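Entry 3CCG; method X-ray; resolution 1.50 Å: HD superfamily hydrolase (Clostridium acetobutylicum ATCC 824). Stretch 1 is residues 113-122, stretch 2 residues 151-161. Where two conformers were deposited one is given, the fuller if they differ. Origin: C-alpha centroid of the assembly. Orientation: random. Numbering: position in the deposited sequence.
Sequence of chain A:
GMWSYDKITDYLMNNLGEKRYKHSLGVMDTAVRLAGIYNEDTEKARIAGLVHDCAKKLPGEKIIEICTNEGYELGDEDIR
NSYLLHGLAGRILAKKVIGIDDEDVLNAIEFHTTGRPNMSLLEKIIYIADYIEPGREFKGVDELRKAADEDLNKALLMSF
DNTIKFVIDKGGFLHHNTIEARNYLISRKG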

# COMPACT_ATOMS: atom_id res chain seq x y z
N THR A 113 -15.15 -0.24 -4.61
CA THR A 113 -14.75 -1.03 -3.40
C THR A 113 -13.40 -0.60 -2.86
O THR A 113 -13.16 -0.73 -1.66
CB THR A 113 -14.77 -2.54 -3.60
OG1 THR A 113 -13.72 -2.93 -4.53
CG2 THR A 113 -16.09 -2.99 -4.11
N THR A 114 -12.53 -0.11 -3.75
CA THR A 114 -11.17 0.28 -3.39
C THR A 114 -10.74 1.69 -3.72
O THR A 114 -9.78 2.22 -3.14
CB THR A 114 -10.13 -0.63 -4.15
OG1 THR A 114 -10.30 -0.49 -5.56
CG2 THR A 114 -10.28 -2.12 -3.79
N GLY A 115 -11.38 2.31 -4.68
CA GLY A 115 -10.89 3.53 -5.24
C GLY A 115 -9.71 3.20 -6.17
O GLY A 115 -9.34 2.03 -6.39
N ARG A 116 -9.14 4.24 -6.77
CA ARG A 116 -7.96 4.08 -7.61
C ARG A 116 -7.37 5.43 -7.84
O ARG A 116 -7.96 6.45 -7.50
CB ARG A 116 -8.34 3.44 -8.95
CG ARG A 116 -9.29 4.33 -9.85
CD ARG A 116 -9.29 3.86 -11.28
NE ARG A 116 -10.26 4.57 -12.09
CZ ARG A 116 -10.34 4.45 -13.40
NH1 ARG A 116 -9.48 3.71 -14.08
NH2 ARG A 116 -11.28 5.10 -14.09
N PRO A 117 -6.16 5.47 -8.42
CA PRO A 117 -5.69 6.80 -8.78
C PRO A 117 -6.50 7.42 -9.89
O PRO A 117 -7.07 6.75 -10.70
CB PRO A 117 -4.27 6.54 -9.31
CG PRO A 117 -3.94 5.19 -8.94
CD PRO A 117 -5.18 4.41 -8.68
N ASN A 118 -6.55 8.74 -9.86
CA ASN A 118 -7.19 9.54 -10.90
C ASN A 118 -8.63 9.14 -11.23
O ASN A 118 -8.96 8.79 -12.35
CB ASN A 118 -6.34 9.52 -12.18
CG ASN A 118 -6.78 10.58 -13.20
OD1 ASN A 118 -7.36 11.62 -12.86
ND2 ASN A 118 -6.51 10.31 -14.47
N MSE A 119 -9.44 9.21 -10.19
CA MSE A 119 -10.88 8.94 -10.27
C MSE A 119 -11.61 10.13 -10.90
O MSE A 119 -11.31 11.28 -10.68
CB MSE A 119 -11.44 8.69 -8.85
CG MSE A 119 -10.91 7.40 -8.18
SE MSE A 119 -11.13 7.22 -6.38
CE MSE A 119 -12.96 6.72 -6.24
N SER A 120 -12.63 9.79 -11.67
CA SER A 120 -13.53 10.81 -12.14
C SER A 120 -14.39 11.30 -10.98
O SER A 120 -14.54 10.64 -9.93
CB SER A 120 -14.42 10.25 -13.26
OG SER A 120 -15.44 9.42 -12.70
N LEU A 121 -15.04 12.43 -11.20
CA LEU A 121 -15.96 12.96 -10.25
C LEU A 121 -17.04 11.90 -9.93
O LEU A 121 -17.37 11.71 -8.75
CB LEU A 121 -16.57 14.26 -10.80
CG LEU A 121 -17.66 14.84 -9.93
CD1 LEU A 121 -17.24 15.11 -8.47
CD2 LEU A 121 -18.23 16.10 -10.61
N LEU A 122 -17.57 11.21 -10.96
CA LEU A 122 -18.62 10.19 -10.73
C LEU A 122 -18.06 9.04 -9.87
O LEU A 122 -18.71 8.59 -8.94
CB LEU A 122 -19.19 9.68 -12.02
CG LEU A 122 -20.30 8.61 -11.90
CD1 LEU A 122 -21.55 9.28 -11.22
CD2 LEU A 122 -20.57 8.00 -13.28
N ASP A 151 -15.79 19.11 0.54
CA ASP A 151 -14.48 18.82 0.00
C ASP A 151 -14.34 17.30 -0.18
O ASP A 151 -13.89 16.55 0.68
CB ASP A 151 -13.46 19.38 0.99
CG ASP A 151 -12.02 19.26 0.50
OD1 ASP A 151 -11.78 18.63 -0.54
OD2 ASP A 151 -11.12 19.81 1.18
N LEU A 152 -14.80 16.89 -1.34
CA LEU A 152 -14.89 15.51 -1.73
C LEU A 152 -13.53 14.80 -1.60
O LEU A 152 -13.46 13.72 -1.06
CB LEU A 152 -15.45 15.41 -3.16
CG LEU A 152 -15.88 14.07 -3.71
CD1 LEU A 152 -16.85 13.43 -2.69
CD2 LEU A 152 -16.50 14.27 -5.11
N ASN A 153 -12.46 15.43 -2.07
CA ASN A 153 -11.13 14.83 -1.98
C ASN A 153 -10.72 14.61 -0.51
O ASN A 153 -10.11 13.59 -0.14
CB ASN A 153 -10.08 15.67 -2.74
CG ASN A 153 -10.23 15.60 -4.25
OD1 ASN A 153 -10.85 14.67 -4.77
ND2 ASN A 153 -9.68 16.57 -4.96
N LYS A 154 -11.06 15.56 0.34
CA LYS A 154 -10.79 15.40 1.75
C LYS A 154 -11.52 14.18 2.30
O LYS A 154 -10.99 13.40 3.08
CB LYS A 154 -11.20 16.66 2.54
CG LYS A 154 -11.07 16.55 4.06
CD LYS A 154 -11.66 17.80 4.77
CE LYS A 154 -11.48 17.75 6.30
N ALA A 155 -12.79 14.03 1.92
CA ALA A 155 -13.59 12.94 2.39
C ALA A 155 -12.99 11.59 1.97
O ALA A 155 -12.93 10.66 2.76
CB ALA A 155 -15.04 13.08 1.85
N LEU A 156 -12.57 11.49 0.72
CA LEU A 156 -11.97 10.22 0.26
C LEU A 156 -10.72 9.92 1.07
O LEU A 156 -10.58 8.82 1.63
CB LEU A 156 -11.66 10.24 -1.22
CG LEU A 156 -12.75 9.68 -2.13
CD1 LEU A 156 -13.97 10.55 -2.16
CD2 LEU A 156 -12.17 9.51 -3.54
N LEU A 157 -9.88 10.94 1.23
CA LEU A 157 -8.64 10.75 1.98
C LEU A 157 -8.93 10.26 3.39
O LEU A 157 -8.30 9.31 3.86
CB LEU A 157 -7.83 12.06 1.92
CG LEU A 157 -6.41 12.06 2.47
CD1 LEU A 157 -5.60 10.89 1.93
CD2 LEU A 157 -5.72 13.41 2.14
N MSE A 158 -9.92 10.86 4.03
CA MSE A 158 -10.30 10.43 5.35
C MSE A 158 -10.74 8.97 5.34
O MSE A 158 -10.45 8.19 6.25
CB MSE A 158 -11.43 11.34 5.86
CG MSE A 158 -11.02 12.79 6.00
SE MSE A 158 -12.55 13.93 6.27
CE MSE A 158 -13.48 12.62 7.52
N SER A 159 -11.50 8.59 4.31
CA SER A 159 -11.98 7.21 4.19
C SER A 159 -10.86 6.18 3.97
O SER A 159 -10.84 5.11 4.61
CB SER A 159 -13.06 7.09 3.08
OG SER A 159 -13.63 5.80 3.07
N PHE A 160 -9.93 6.54 3.09
CA PHE A 160 -8.78 5.68 2.77
C PHE A 160 -7.93 5.47 4.04
O PHE A 160 -7.52 4.33 4.36
CB PHE A 160 -7.93 6.28 1.66
CG PHE A 160 -8.60 6.39 0.33
CD1 PHE A 160 -9.50 5.45 -0.11
CD2 PHE A 160 -8.23 7.36 -0.53
CE1 PHE A 160 -10.06 5.54 -1.38
CE2 PHE A 160 -8.75 7.46 -1.81
CZ PHE A 160 -9.68 6.56 -2.20
N ASP A 161 -7.69 6.56 4.75
CA ASP A 161 -6.91 6.49 6.00
C ASP A 161 -7.57 5.57 7.00
O ASP A 161 -6.95 4.72 7.60
CB ASP A 161 -6.65 7.88 6.59
CG ASP A 161 -5.64 8.70 5.80
OD1 ASP A 161 -5.00 8.17 4.87
OD2 ASP A 161 -5.49 9.90 6.12

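Apolar side chains hold the loop of 113-120 and the first two residues of the helix that follows it against the helix of 152-161; no hydrogen bond crosses between the stretches, and together they bury 198 Å². F160, M119 and L152 cover the most surface. L152, L156 and F160 follow one another at four-residue intervals, so they line one side of the helix and meet the other stretch in reverse order, L152 at L121 and F160 near T114. M119, L152, L156 and F160 are buried, L121 partly exposed.

F160 has its CA-to-CB bond sideways to the loop, but with chi1 at m its ring reaches across: F160 CE1 lies 3.8 Å from T114 O, and F160 CZ is 4.5 Å from M119 SE, which sits at the ring edge, near its plane. Beside the ring runs the backbone of G115, with G115 CA 4.4 Å from F160 CE1. Glycine suits this place twice over: its phi is positive, and an ideal CB would fall 2.9 Å from F160 CZ, a clash. The CA-to-CB bond of T114 points away from the helix, and T114 OG1 donates a 2.8 Å hydrogen bond to G115 O within the loop.

M119, a selenomethionine, has its CA-to-CB bond toward the helix. Its long, unbranched side chain (m, t, p) places M119 SE 3.8 Å from L156 CD2, so SE packs on L156 and lies near the ring edge of F160, one turn on. L156 was deposited in two conformers; in the one given, chi1 is -93°, between wells.

Farther along, the CA-to-CB bond of L152 points toward the other stretch, where it meets L121, whose own bond runs sideways while its end comes nearer. Both leucines adopt t, p rotamers, and L121 CD1 meets L152 CD2 at 3.5 Å, a tight methyl-to-methyl contact; leucine's branched apolar end suits a place with no polar partner across the stretches. Just before L152, D151 caps its helix, D151 OD1 accepting from K154 N at 3.3 Å; S120 likewise occupies the N-cap position before L121.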